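Local coordinates for protein extracellular ligand-binding receptor (PDB 4F06) that binds p-hydroxybenzoic acid and, as the solute-binding protein of an ABC transporter, probably delivers lignin-derived benzoates for uptake, at residues V10-S15 against Y49-V53; V100-A104 against M283-A288; S120-N126 against H335-V340; D232-P237 against D279-M283. One frame throughout, in Å; residues are numbered along the deposited sequence.

Contact 1: residues V10-S15 against Y49-V53. With SO4 (sulfate ion), chain H.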
loop_
_atom_site.group_PDB
_atom_site.type_symbol
_atom_site.label_atom_id
_atom_site.label_comp_id
_atom_site.label_asym_id
_atom_site.label_seq_id
_atom_site.Cartn_x
_atom_site.Cartn_y
_atom_site.Cartn_z
ATOM N N VAL A 10 15.026 6.956 3.951
ATOM C CA VAL A 10 13.867 6.440 3.239
ATOM C C VAL A 10 14.349 5.503 2.155
ATOM O O VAL A 10 15.105 5.926 1.252
ATOM C CB VAL A 10 13.076 7.596 2.600
ATOM C CG1 VAL A 10 11.859 7.038 1.872
ATOM C CG2 VAL A 10 12.618 8.626 3.651
ATOM N N ILE A 11 13.925 4.250 2.221
ATOM C CA ILE A 11 14.289 3.283 1.174
ATOM C C ILE A 11 13.030 3.087 0.327
ATOM O O ILE A 11 11.948 2.793 0.838
ATOM C CB ILE A 11 14.732 1.943 1.818
ATOM C CG1 ILE A 11 16.032 2.150 2.638
ATOM C CG2 ILE A 11 14.892 0.857 0.713
ATOM C CD1 ILE A 11 16.343 0.981 3.544
ATOM N N GLY A 12 13.160 3.250 -0.989
ATOM C CA GLY A 12 11.994 3.061 -1.872
ATOM C C GLY A 12 12.442 2.799 -3.262
ATOM O O GLY A 12 13.642 2.865 -3.548
ATOM N N THR A 13 11.491 2.498 -4.131
ATOM C CA THR A 13 11.815 2.206 -5.526
ATOM C C THR A 13 11.946 3.535 -6.260
ATOM O O THR A 13 10.978 4.079 -6.785
ATOM C CB THR A 13 10.745 1.274 -6.140
ATOM O OG1 THR A 13 9.446 1.824 -5.873
ATOM C CG2 THR A 13 10.822 -0.103 -5.538
HETATM N N MSE A 14 13.163 4.087 -6.242
HETATM C CA MSE A 14 13.410 5.440 -6.755
HETATM C C MSE A 14 13.703 5.471 -8.239
HETATM O O MSE A 14 13.668 6.534 -8.856
HETATM C CB MSE A 14 14.565 6.121 -6.024
HETATM C CG MSE A 14 14.454 6.119 -4.487
HETATM SE SE MSE A 14 12.772 6.737 -3.693
HETATM C CE MSE A 14 12.878 8.492 -4.206
ATOM N N SER A 15 14.088 4.331 -8.807
ATOM C CA SER A 15 14.394 4.185 -10.236
ATOM C C SER A 15 13.825 2.856 -10.680
ATOM O O SER A 15 13.397 2.056 -9.841
ATOM C CB SER A 15 15.891 4.212 -10.498
ATOM O OG SER A 15 16.504 2.997 -10.036
ATOM N N TYR A 49 17.238 9.635 0.743
ATOM C CA TYR A 49 16.576 8.579 -0.035
ATOM C C TYR A 49 17.580 7.581 -0.586
ATOM O O TYR A 49 18.635 7.965 -1.114
ATOM C CB TYR A 49 15.754 9.204 -1.200
ATOM C CG TYR A 49 14.660 10.106 -0.679
ATOM C CD1 TYR A 49 14.911 11.446 -0.383
ATOM C CD2 TYR A 49 13.382 9.592 -0.447
ATOM C CE1 TYR A 49 13.892 12.248 0.124
ATOM C CE2 TYR A 49 12.375 10.397 0.058
ATOM C CZ TYR A 49 12.638 11.706 0.348
ATOM O OH TYR A 49 11.628 12.509 0.853
ATOM N N ARG A 50 17.227 6.304 -0.544
ATOM C CA ARG A 50 18.056 5.257 -1.123
ATOM C C ARG A 50 17.151 4.338 -1.941
ATOM O O ARG A 50 15.946 4.189 -1.656
ATOM C CB ARG A 50 18.740 4.454 -0.001
ATOM C CG ARG A 50 19.747 5.238 0.834
ATOM C CD ARG A 50 20.936 5.687 -0.019
ATOM N NE ARG A 50 21.936 6.444 0.760
ATOM C CZ ARG A 50 22.053 7.763 0.767
ATOM N NH1 ARG A 50 21.220 8.513 0.045
ATOM N NH2 ARG A 50 23.019 8.329 1.500
ATOM N N ASP A 51 17.734 3.682 -2.948
ATOM C CA ASP A 51 16.942 3.009 -3.980
ATOM C C ASP A 51 16.905 1.483 -3.801
ATOM O O ASP A 51 17.877 0.761 -4.028
ATOM C CB ASP A 51 17.540 3.410 -5.334
ATOM C CG ASP A 51 16.725 2.983 -6.512
ATOM O OD1 ASP A 51 15.587 2.434 -6.377
ATOM O OD2 ASP A 51 17.247 3.237 -7.620
ATOM N N GLU A 52 15.722 1.034 -3.428
ATOM C CA GLU A 52 15.409 -0.337 -3.252
ATOM C C GLU A 52 15.391 -1.161 -4.557
ATOM O O GLU A 52 15.700 -2.387 -4.539
ATOM C CB GLU A 52 13.998 -0.247 -2.637
ATOM C CG GLU A 52 13.279 -1.503 -2.443
ATOM C CD GLU A 52 11.929 -1.341 -1.737
ATOM O OE1 GLU A 52 11.522 -0.196 -1.340
ATOM O OE2 GLU A 52 11.298 -2.367 -1.618
ATOM N N VAL A 53 14.982 -0.515 -5.643
ATOM C CA VAL A 53 14.923 -1.094 -7.028
ATOM C C VAL A 53 13.898 -2.246 -7.258
ATOM O O VAL A 53 13.006 -2.122 -8.103
ATOM C CB VAL A 53 16.323 -1.504 -7.571
ATOM C CG1 VAL A 53 16.198 -1.937 -9.045
ATOM C CG2 VAL A 53 17.306 -0.353 -7.455
HETATM S S SO4 H . 22.452 12.066 0.271
HETATM O O1 SO4 H . 23.312 12.745 -0.735
HETATM O O2 SO4 H . 23.291 11.127 1.070
HETATM O O3 SO4 H . 21.868 13.088 1.186
HETATM O O4 SO4 H . 21.338 11.328 -0.396
HETATM O O HOH W 1 11.869 -0.149 -9.665
#

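Contact 2: residues V100-A104 against M283-A288. With PHB (p-hydroxybenzoic acid), chain B.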
loop_
_atom_site.group_PDB
_atom_site.type_symbol
_atom_site.label_atom_id
_atom_site.label_comp_id
_atom_site.label_asym_id
_atom_site.label_seq_id
_atom_site.Cartn_x
_atom_site.Cartn_y
_atom_site.Cartn_z
ATOM N N VAL A 100 9.272 3.104 9.832
ATOM C CA VAL A 100 7.897 3.404 9.440
ATOM C C VAL A 100 7.660 2.848 8.040
ATOM O O VAL A 100 8.191 3.350 7.049
ATOM C CB VAL A 100 7.674 4.932 9.448
ATOM C CG1 VAL A 100 6.212 5.204 9.094
ATOM C CG2 VAL A 100 7.996 5.509 10.832
ATOM N N VAL A 101 6.931 1.740 7.974
ATOM C CA VAL A 101 6.698 1.065 6.711
ATOM C C VAL A 101 5.616 1.836 5.961
ATOM O O VAL A 101 4.501 2.030 6.471
ATOM C CB VAL A 101 6.288 -0.416 6.927
ATOM C CG1 VAL A 101 5.849 -1.088 5.637
ATOM C CG2 VAL A 101 7.462 -1.166 7.540
HETATM N N MSE A 102 5.941 2.232 4.721
HETATM C CA MSE A 102 5.068 3.064 3.923
HETATM C C MSE A 102 4.485 2.344 2.723
HETATM O O MSE A 102 3.821 2.970 1.891
HETATM C CB MSE A 102 5.778 4.322 3.487
HETATM C CG MSE A 102 6.188 5.257 4.612
HETATM SE SE MSE A 102 7.466 6.606 3.986
HETATM C CE MSE A 102 7.459 7.778 5.530
ATOM N N ASN A 103 4.715 1.042 2.602
ATOM C CA ASN A 103 3.959 0.260 1.622
ATOM C C ASN A 103 3.851 -1.213 2.020
ATOM O O ASN A 103 2.727 -1.723 2.221
ATOM C CB ASN A 103 4.490 0.357 0.177
ATOM C CG ASN A 103 3.515 -0.257 -0.790
ATOM O OD1 ASN A 103 2.449 0.320 -1.050
ATOM N ND2 ASN A 103 3.817 -1.456 -1.290
ATOM N N ALA A 104 4.991 -1.919 2.098
ATOM C CA ALA A 104 5.006 -3.405 2.211
ATOM C C ALA A 104 3.881 -3.862 3.128
ATOM O O ALA A 104 3.798 -3.450 4.307
ATOM C CB ALA A 104 6.338 -3.813 2.776
HETATM N N MSE A 283 -1.006 5.721 -3.997
HETATM C CA MSE A 283 -1.203 5.465 -2.566
HETATM C C MSE A 283 0.056 5.612 -1.732
HETATM O O MSE A 283 -0.050 5.933 -0.529
HETATM C CB MSE A 283 -1.780 4.035 -2.396
HETATM C CG MSE A 283 -0.768 2.882 -2.525
HETATM SE SE MSE A 283 0.074 2.705 -4.297
HETATM C CE MSE A 283 0.782 0.923 -4.073
ATOM N N THR A 284 1.257 5.399 -2.286
ATOM C CA THR A 284 2.465 5.518 -1.451
ATOM C C THR A 284 2.686 6.968 -0.985
ATOM O O THR A 284 3.340 7.177 0.031
ATOM C CB THR A 284 3.689 4.966 -2.152
ATOM O OG1 THR A 284 3.839 5.566 -3.447
ATOM C CG2 THR A 284 3.597 3.436 -2.314
ATOM N N SER A 285 2.135 7.964 -1.691
ATOM C CA SER A 285 2.254 9.348 -1.211
ATOM C C SER A 285 1.526 9.599 0.101
ATOM O O SER A 285 2.058 10.299 0.952
ATOM C CB SER A 285 1.829 10.374 -2.287
ATOM O OG SER A 285 0.442 10.316 -2.501
ATOM N N VAL A 286 0.319 9.026 0.250
ATOM C CA VAL A 286 -0.411 9.277 1.474
ATOM C C VAL A 286 0.239 8.504 2.627
ATOM O O VAL A 286 0.294 8.981 3.766
ATOM C CB VAL A 286 -1.914 9.016 1.323
ATOM C CG1 VAL A 286 -2.303 7.531 1.288
ATOM C CG2 VAL A 286 -2.669 9.719 2.491
ATOM N N ALA A 287 0.755 7.307 2.335
ATOM C CA ALA A 287 1.447 6.543 3.405
ATOM C C ALA A 287 2.685 7.325 3.845
ATOM O O ALA A 287 3.035 7.287 5.024
ATOM C CB ALA A 287 1.829 5.170 2.899
ATOM N N ALA A 288 3.344 7.998 2.905
ATOM C CA ALA A 288 4.530 8.802 3.255
ATOM C C ALA A 288 4.168 10.067 4.033
ATOM O O ALA A 288 4.881 10.428 4.975
ATOM C CB ALA A 288 5.346 9.119 1.991
HETATM C "C1'" PHB B . 4.438 -5.774 -1.056
HETATM O "O1'" PHB B . 4.106 -5.934 0.126
HETATM O "O2'" PHB B . 5.463 -6.342 -1.568
HETATM C C1 PHB B . 3.559 -4.926 -1.921
HETATM C C2 PHB B . 2.196 -4.765 -1.604
HETATM C C3 PHB B . 1.374 -4.029 -2.424
HETATM C C4 PHB B . 1.865 -3.470 -3.585
HETATM C C5 PHB B . 3.195 -3.623 -3.917
HETATM C C6 PHB B . 4.052 -4.359 -3.106
HETATM O O4 PHB B . 1.088 -2.782 -4.445
#

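Contact 3: residues S120-N126 against H335-V340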
loop_
_atom_site.group_PDB
_atom_site.type_symbol
_atom_site.label_atom_id
_atom_site.label_comp_id
_atom_site.label_asym_id
_atom_site.label_seq_id
_atom_site.Cartn_x
_atom_site.Cartn_y
_atom_site.Cartn_z
ATOM N N SER A 120 0.760 2.207 5.739
ATOM C CA SER A 120 0.208 1.874 4.430
ATOM C C SER A 120 -1.094 1.093 4.593
ATOM O O SER A 120 -2.163 1.719 4.743
ATOM C CB SER A 120 1.247 1.149 3.568
ATOM O OG SER A 120 1.691 -0.045 4.254
ATOM N N PHE A 121 -1.032 -0.255 4.622
ATOM C CA PHE A 121 -2.223 -1.124 4.585
ATOM C C PHE A 121 -1.706 -2.520 4.752
ATOM O O PHE A 121 -0.497 -2.774 4.607
ATOM C CB PHE A 121 -3.021 -0.968 3.251
ATOM C CG PHE A 121 -2.168 -1.221 1.999
ATOM C CD1 PHE A 121 -1.342 -0.168 1.530
ATOM C CD2 PHE A 121 -2.181 -2.433 1.320
ATOM C CE1 PHE A 121 -0.569 -0.341 0.364
ATOM C CE2 PHE A 121 -1.406 -2.617 0.166
ATOM C CZ PHE A 121 -0.593 -1.585 -0.279
ATOM N N THR A 122 -2.614 -3.460 4.991
ATOM C CA THR A 122 -2.277 -4.891 4.789
ATOM C C THR A 122 -3.165 -5.519 3.738
ATOM O O THR A 122 -4.248 -5.005 3.385
ATOM C CB THR A 122 -2.281 -5.773 6.065
ATOM O OG1 THR A 122 -3.633 -6.084 6.411
ATOM C CG2 THR A 122 -1.529 -5.104 7.188
HETATM N N MSE A 123 -2.702 -6.623 3.184
HETATM C CA MSE A 123 -3.498 -7.346 2.215
HETATM C C MSE A 123 -4.788 -7.883 2.817
HETATM O O MSE A 123 -5.845 -7.771 2.230
HETATM C CB MSE A 123 -2.689 -8.479 1.593
HETATM C CG MSE A 123 -1.402 -7.984 0.912
HETATM SE SE MSE A 123 -1.677 -6.588 -0.412
HETATM C CE MSE A 123 -3.038 -7.465 -1.448
ATOM N N PHE A 124 -4.716 -8.473 4.014
ATOM C CA PHE A 124 -5.953 -8.900 4.664
ATOM C C PHE A 124 -6.937 -7.753 4.886
ATOM O O PHE A 124 -8.152 -7.913 4.721
ATOM C CB PHE A 124 -5.608 -9.502 6.042
ATOM C CG PHE A 124 -5.474 -11.001 6.038
ATOM C CD1 PHE A 124 -4.266 -11.616 5.647
ATOM C CD2 PHE A 124 -6.506 -11.836 6.528
ATOM C CE1 PHE A 124 -4.158 -13.009 5.679
ATOM C CE2 PHE A 124 -6.349 -13.222 6.557
ATOM C CZ PHE A 124 -5.177 -13.805 6.130
ATOM N N GLN A 125 -6.398 -6.597 5.276
ATOM C CA GLN A 125 -7.226 -5.435 5.558
ATOM C C GLN A 125 -8.074 -5.024 4.346
ATOM O O GLN A 125 -9.270 -4.776 4.486
ATOM C CB GLN A 125 -6.311 -4.291 5.983
ATOM C CG GLN A 125 -7.030 -3.024 6.463
ATOM C CD GLN A 125 -5.988 -2.061 7.012
ATOM O OE1 GLN A 125 -4.928 -1.826 6.387
ATOM N NE2 GLN A 125 -6.253 -1.514 8.185
ATOM N N ASN A 126 -7.472 -4.991 3.152
ATOM C CA ASN A 126 -8.204 -4.631 1.939
ATOM C C ASN A 126 -8.945 -5.816 1.324
ATOM O O ASN A 126 -9.969 -5.624 0.642
ATOM C CB ASN A 126 -7.276 -4.016 0.880
ATOM C CG ASN A 126 -6.805 -2.604 1.216
ATOM O OD1 ASN A 126 -5.616 -2.213 0.944
ATOM N ND2 ASN A 126 -7.708 -1.829 1.742
ATOM N N HIS A 335 -0.162 -1.360 13.410
ATOM C CA HIS A 335 -0.644 -1.150 12.040
ATOM C C HIS A 335 -1.767 -0.110 12.007
ATOM O O HIS A 335 -2.577 -0.020 12.956
ATOM C CB HIS A 335 -1.153 -2.482 11.457
ATOM C CG HIS A 335 -1.588 -2.311 10.058
ATOM N ND1 HIS A 335 -0.709 -2.021 9.033
ATOM C CD2 HIS A 335 -2.863 -2.216 9.526
ATOM C CE1 HIS A 335 -1.414 -1.772 7.912
ATOM N NE2 HIS A 335 -2.726 -1.897 8.189
ATOM N N ILE A 336 -1.852 0.638 10.912
ATOM C CA ILE A 336 -2.898 1.683 10.752
ATOM C C ILE A 336 -4.286 1.066 10.529
ATOM O O ILE A 336 -4.536 0.391 9.541
ATOM C CB ILE A 336 -2.458 2.637 9.615
ATOM C CG1 ILE A 336 -3.341 3.888 9.589
ATOM C CG2 ILE A 336 -2.352 1.942 8.257
ATOM C CD1 ILE A 336 -2.743 5.045 8.803
ATOM N N THR A 337 -5.201 1.333 11.496
ATOM C CA THR A 337 -6.608 1.032 11.320
ATOM C C THR A 337 -7.234 2.125 10.460
ATOM O O THR A 337 -6.969 3.309 10.686
ATOM C CB THR A 337 -7.287 0.973 12.687
ATOM O OG1 THR A 337 -6.783 -0.193 13.335
ATOM C CG2 THR A 337 -8.818 0.841 12.564
ATOM N N GLN A 338 -8.035 1.756 9.470
ATOM C CA GLN A 338 -8.487 2.741 8.483
ATOM C C GLN A 338 -9.697 2.202 7.764
ATOM O O GLN A 338 -9.957 0.991 7.668
ATOM C CB GLN A 338 -7.359 3.012 7.480
ATOM C CG GLN A 338 -6.930 1.767 6.657
ATOM C CD GLN A 338 -5.641 2.058 5.926
ATOM O OE1 GLN A 338 -5.352 3.207 5.638
ATOM N NE2 GLN A 338 -4.852 1.016 5.597
ATOM N N ASN A 339 -10.439 3.117 7.140
ATOM C CA ASN A 339 -11.533 2.698 6.244
ATOM C C ASN A 339 -10.977 1.952 5.029
ATOM O O ASN A 339 -9.859 2.245 4.532
ATOM C CB ASN A 339 -12.222 3.949 5.694
ATOM C CG ASN A 339 -12.843 4.811 6.769
ATOM O OD1 ASN A 339 -13.046 4.371 7.925
ATOM N ND2 ASN A 339 -13.175 6.044 6.379
ATOM N N VAL A 340 -11.757 0.991 4.544
ATOM C CA VAL A 340 -11.516 0.381 3.230
ATOM C C VAL A 340 -12.701 0.705 2.365
ATOM O O VAL A 340 -13.854 0.566 2.825
ATOM C CB VAL A 340 -11.295 -1.155 3.377
ATOM C CG1 VAL A 340 -11.175 -1.815 2.000
ATOM C CG2 VAL A 340 -10.032 -1.413 4.213
#

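Contact 4: residues D232-P237 against D279-M283. With PHB (p-hydroxybenzoic acid), chain B.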
loop_
_atom_site.group_PDB
_atom_site.type_symbol
_atom_site.label_atom_id
_atom_site.label_comp_id
_atom_site.label_asym_id
_atom_site.label_seq_id
_atom_site.Cartn_x
_atom_site.Cartn_y
_atom_site.Cartn_z
ATOM N N ASP A 232 -4.243 -2.037 -5.500
ATOM C CA ASP A 232 -2.918 -2.178 -6.112
ATOM C C ASP A 232 -3.013 -2.343 -7.613
ATOM O O ASP A 232 -2.074 -1.991 -8.330
ATOM C CB ASP A 232 -2.254 -3.420 -5.516
ATOM C CG ASP A 232 -2.249 -3.343 -4.009
ATOM O OD1 ASP A 232 -1.382 -2.667 -3.441
ATOM O OD2 ASP A 232 -3.187 -3.911 -3.401
ATOM N N VAL A 233 -4.112 -2.928 -8.075
ATOM C CA VAL A 233 -4.216 -3.342 -9.475
ATOM C C VAL A 233 -4.694 -2.214 -10.392
ATOM O O VAL A 233 -4.566 -2.331 -11.613
ATOM C CB VAL A 233 -5.096 -4.612 -9.535
ATOM C CG1 VAL A 233 -5.275 -5.098 -10.972
ATOM C CG2 VAL A 233 -4.518 -5.720 -8.642
ATOM N N VAL A 234 -5.209 -1.114 -9.812
ATOM C CA VAL A 234 -5.802 -0.023 -10.578
ATOM C C VAL A 234 -5.331 1.326 -10.056
ATOM O O VAL A 234 -6.068 2.289 -9.998
ATOM C CB VAL A 234 -7.327 -0.108 -10.636
ATOM C CG1 VAL A 234 -7.770 -1.260 -11.537
ATOM C CG2 VAL A 234 -7.915 -0.256 -9.238
ATOM N N THR A 235 -4.051 1.438 -9.744
ATOM C CA THR A 235 -3.520 2.719 -9.285
ATOM C C THR A 235 -3.741 3.814 -10.310
ATOM O O THR A 235 -3.671 3.607 -11.529
ATOM C CB THR A 235 -2.070 2.674 -8.827
ATOM O OG1 THR A 235 -1.231 2.303 -9.906
ATOM C CG2 THR A 235 -1.905 1.693 -7.657
ATOM N N GLU A 236 -4.028 5.025 -9.807
ATOM C CA GLU A 236 -4.504 6.106 -10.650
ATOM C C GLU A 236 -3.604 6.401 -11.846
ATOM O O GLU A 236 -4.125 6.647 -12.938
ATOM C CB GLU A 236 -4.826 7.350 -9.808
ATOM C CG GLU A 236 -6.131 7.204 -9.026
ATOM C CD GLU A 236 -5.960 6.524 -7.676
ATOM O OE1 GLU A 236 -4.843 5.991 -7.321
ATOM O OE2 GLU A 236 -6.963 6.507 -6.945
ATOM N N PRO A 237 -2.261 6.456 -11.655
ATOM C CA PRO A 237 -1.448 6.818 -12.840
ATOM C C PRO A 237 -1.501 5.816 -13.969
ATOM O O PRO A 237 -1.174 6.173 -15.102
ATOM C CB PRO A 237 -0.033 6.932 -12.269
ATOM C CG PRO A 237 -0.305 7.300 -10.812
ATOM C CD PRO A 237 -1.473 6.443 -10.420
ATOM N N ASP A 279 -1.589 13.628 -11.848
ATOM C CA ASP A 279 -1.736 12.350 -12.547
ATOM C C ASP A 279 -0.587 11.407 -12.252
ATOM O O ASP A 279 -0.551 10.328 -12.829
ATOM C CB ASP A 279 -1.876 12.527 -14.060
ATOM C CG ASP A 279 -0.644 13.164 -14.724
ATOM O OD1 ASP A 279 0.436 13.296 -14.127
ATOM O OD2 ASP A 279 -0.739 13.534 -15.894
ATOM N N GLU A 280 0.321 11.799 -11.332
ATOM C CA GLU A 280 1.374 10.886 -10.897
ATOM C C GLU A 280 1.146 10.426 -9.482
ATOM O O GLU A 280 1.919 9.620 -8.970
ATOM C CB GLU A 280 2.742 11.558 -11.018
ATOM C CG GLU A 280 3.089 11.897 -12.466
ATOM C CD GLU A 280 4.580 12.116 -12.728
ATOM O OE1 GLU A 280 5.364 12.406 -11.777
ATOM O OE2 GLU A 280 4.976 12.009 -13.916
ATOM N N VAL A 281 0.096 10.919 -8.809
ATOM C CA VAL A 281 -0.121 10.598 -7.389
ATOM C C VAL A 281 -0.665 9.177 -7.198
ATOM O O VAL A 281 -1.616 8.777 -7.863
ATOM C CB VAL A 281 -1.075 11.639 -6.759
ATOM C CG1 VAL A 281 -1.420 11.264 -5.325
ATOM C CG2 VAL A 281 -0.420 13.001 -6.786
ATOM N N THR A 282 -0.051 8.447 -6.270
ATOM C CA THR A 282 -0.379 7.034 -5.961
ATOM C C THR A 282 -0.574 6.907 -4.417
ATOM O O THR A 282 -0.218 7.840 -3.639
ATOM C CB THR A 282 0.804 6.015 -6.363
ATOM O OG1 THR A 282 1.947 6.282 -5.501
ATOM C CG2 THR A 282 1.261 6.155 -7.766
HETATM N N MSE A 283 -1.006 5.721 -3.997
HETATM C CA MSE A 283 -1.203 5.465 -2.566
HETATM C C MSE A 283 0.056 5.612 -1.732
HETATM O O MSE A 283 -0.050 5.933 -0.529
HETATM C CB MSE A 283 -1.780 4.035 -2.396
HETATM C CG MSE A 283 -0.768 2.882 -2.525
HETATM SE SE MSE A 283 0.074 2.705 -4.297
HETATM C CE MSE A 283 0.782 0.923 -4.073
HETATM C "C1'" PHB B . 4.438 -5.774 -1.056
HETATM O "O1'" PHB B . 4.106 -5.934 0.126
HETATM O "O2'" PHB B . 5.463 -6.342 -1.568
HETATM C C1 PHB B . 3.559 -4.926 -1.921
HETATM C C2 PHB B . 2.196 -4.765 -1.604
HETATM C C3 PHB B . 1.374 -4.029 -2.424
HETATM C C4 PHB B . 1.865 -3.470 -3.585
HETATM C C5 PHB B . 3.195 -3.623 -3.917
HETATM C C6 PHB B . 4.052 -4.359 -3.106
HETATM O O4 PHB B . 1.088 -2.782 -4.445
HETATM O O HOH W 2 -2.403 4.751 -6.142
#

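Contact 1: residues V10-S15 against Y49-V53
Strands 10-12 and 49-51 run side by side in the same direction, their axes 4.7 Å apart at closest approach and inclined by 29°. Three parallel bridges pair Val-10 with Tyr-49, Ile-11 with Arg-50 and Gly-12 with Asp-51. The hydrogen bonds weave between alternate residues, as parallel pairing demands: Arg-50 N to Val-10 O (2.8 Å), Gly-12 N to Arg-50 O (3.0 Å) and Glu-52 N to Gly-12 O (2.8 Å). This is the first beta-alpha-beta crossover of the N-terminal lobe in a leucine-binding-type periplasmic protein, with helix 19-36 covering the face that carries Val-10 and Tyr-49, and helix 57-69 the face of Ile-11 and Arg-50. Branched Val-10 suits an extended backbone and sets its CB 3.7 Å from CD2 of the Tyr-49 ring; CE of selenomethionine Met-14 lies 3.9 Å from the same CD2 of Tyr-49. Past the strands, the carboxylate of Asp-51 gathers the loop: OD1 accepts from Met-14 N (2.9 Å) and weakly from Ser-15 N (3.4 Å), while Ser-15 OG donates to OD2 over a short 2.5 Å. Glu-52, trans at its first two torsions, extends alongside Thr-13, and its carboxylate is held by Tyr-80 N, Phe-81 N and Asn-84. The long Arg-50 side chain leads away from strand 10-12 to a salt bridge with Glu-66 and to a sulfate, probably from the crystallisation liquor, bound through NH1 and NH2.

Contact 2: residues V100-A104 against M283-A288
A backbone carbonyl pressed against a methyl group marks this contact: Met-102 O lies only 3.1 Å from Ala-287 CB, and the two segments are held together by packing, without a hydrogen bond between them. Alanine, with nothing beyond CB, allows such a close approach, so that the CA atoms of Met-102 and Ala-287 come within 5.0 Å. The extended side chain of Met-102, a selenomethionine, runs alongside the helix and rests SE on Ala-288 CB at 3.8 Å; a long, flexible, apolar chain fits this fully buried seam, which Tyr-25 of helix 19-36 also borders. Asn-103 turns its amide end toward the start of the helix, with OD1 3.5 Å from Met-283 CE and 3.6 Å from Thr-284 CG2. Its ND2 is hydrogen-bonded to Tyr-80 O and lies 3.4 Å from C6 of p-hydroxybenzoic acid. Beyond it, Ala-104 brings its CA to 3.4 Å from the ligand's O1'. Loops leaving the carboxyl ends of parallel strands, here strand 99-101, form one wall of the ligand cleft, as is characteristic of type I periplasmic binding proteins.

Contact 3: residues S120-N126 against H335-V340
His-335 opens the segment with its ring set against the turn before helix 123-136. Thr-122 CG2 sits over one face in a CH-pi contact, 3.5 Å from the ring centroid, while His-335 NE2 donates to Gln-125 OE1 (2.8 Å) and ND1 is hydrogen-bonded to Arg-118 NE, so both ring nitrogens are engaged. Ile-336 follows; its carbonyl O accepts from Gln-125 NE2 at 2.9 Å, and its CG2 touches Ser-120 O at 3.5 Å. The glutamine is well chosen, since its amide can accept and donate at once. It also completes a capping box: Gln-125 N binds Thr-122 OG1 (3.0 Å), a hydroxyl also hydrogen-bonded to Asp-365, and Thr-122 N binds Gln-125 OE1 (3.2 Å). The turn thus fastened belongs to the linker that leads from strand 116-118 of one lobe to helix 123-136 of the other, one of the interlobe crossovers of the type I periplasmic binding fold. Further along, Gln-338 reaches back, NE2 donating both to Ser-120 O (2.9 Å) and to Gln-125 OE1 (3.0 Å), while its OE1 is taken by Arg-324. Val-340, whose CB points toward the helix, lays its apolar CG2 3.4 Å from Asn-126 ND2 and 3.5 Å from Gln-125 O.

Contact 4: residues D232-P237 against D279-M283
The CA-to-CB bond of Asp-232 points away from residues 279-283, yet its m rotamer swings the carboxylate back, and OD1 accepts a 2.7 Å hydrogen bond from O4 of p-hydroxybenzoic acid. An acidic acceptor suits a phenol. Selenomethionine Met-283, folded (p, then m), brings CE to 4.2 Å from that OD1 and 3.7 Å from ligand O4, while its SE rests 4.0 Å from Thr-235 CG2. Glu-236 curls over (m, then p): a water donates to its OE1 (3.0 Å) and accepts from Met-283 N (2.7 Å), and OE2 goes to Val-257 N. Pro-237 packs CG 3.6 Å from Thr-282 CG2 and CD 3.5 Å from Val-281 O. Thr-282, N-cap of helix 283-301, keeps OG1 at the helix start through its p rotamer, also hydrogen-bonded to Thr-284 OG1. One loop follows strand 226-230 of the second lobe, the other precedes a helix packed on the first; they meet across the cleft, consistent with the closed, ligand-bound form of periplasmic binding proteins.

Overall arrangement
Contacts 2, 3 and 4 each supply residues to the pocket of the p-hydroxybenzoic acid in the cleft, whereas contact 1 stands further back in the first lobe: its centre is about 13 Å from that of contact 2, on the same sheet, and about 23 Å from that of contact 3, though the Glu-52 side chain is about 7 Å from the ligand. Asn-103 O and Ser-120 OG, 2.8 Å apart, join contact 2 to contact 3, a probable hydrogen bond between pocket wall and linker. Phe-121 CZ, 3.4 Å from Asp-232 OD1, packs contact 3 against contact 4. Met-283 belongs to contacts 2 and 4, and its CE lies near the ligand's phenol end, where the lobes meet.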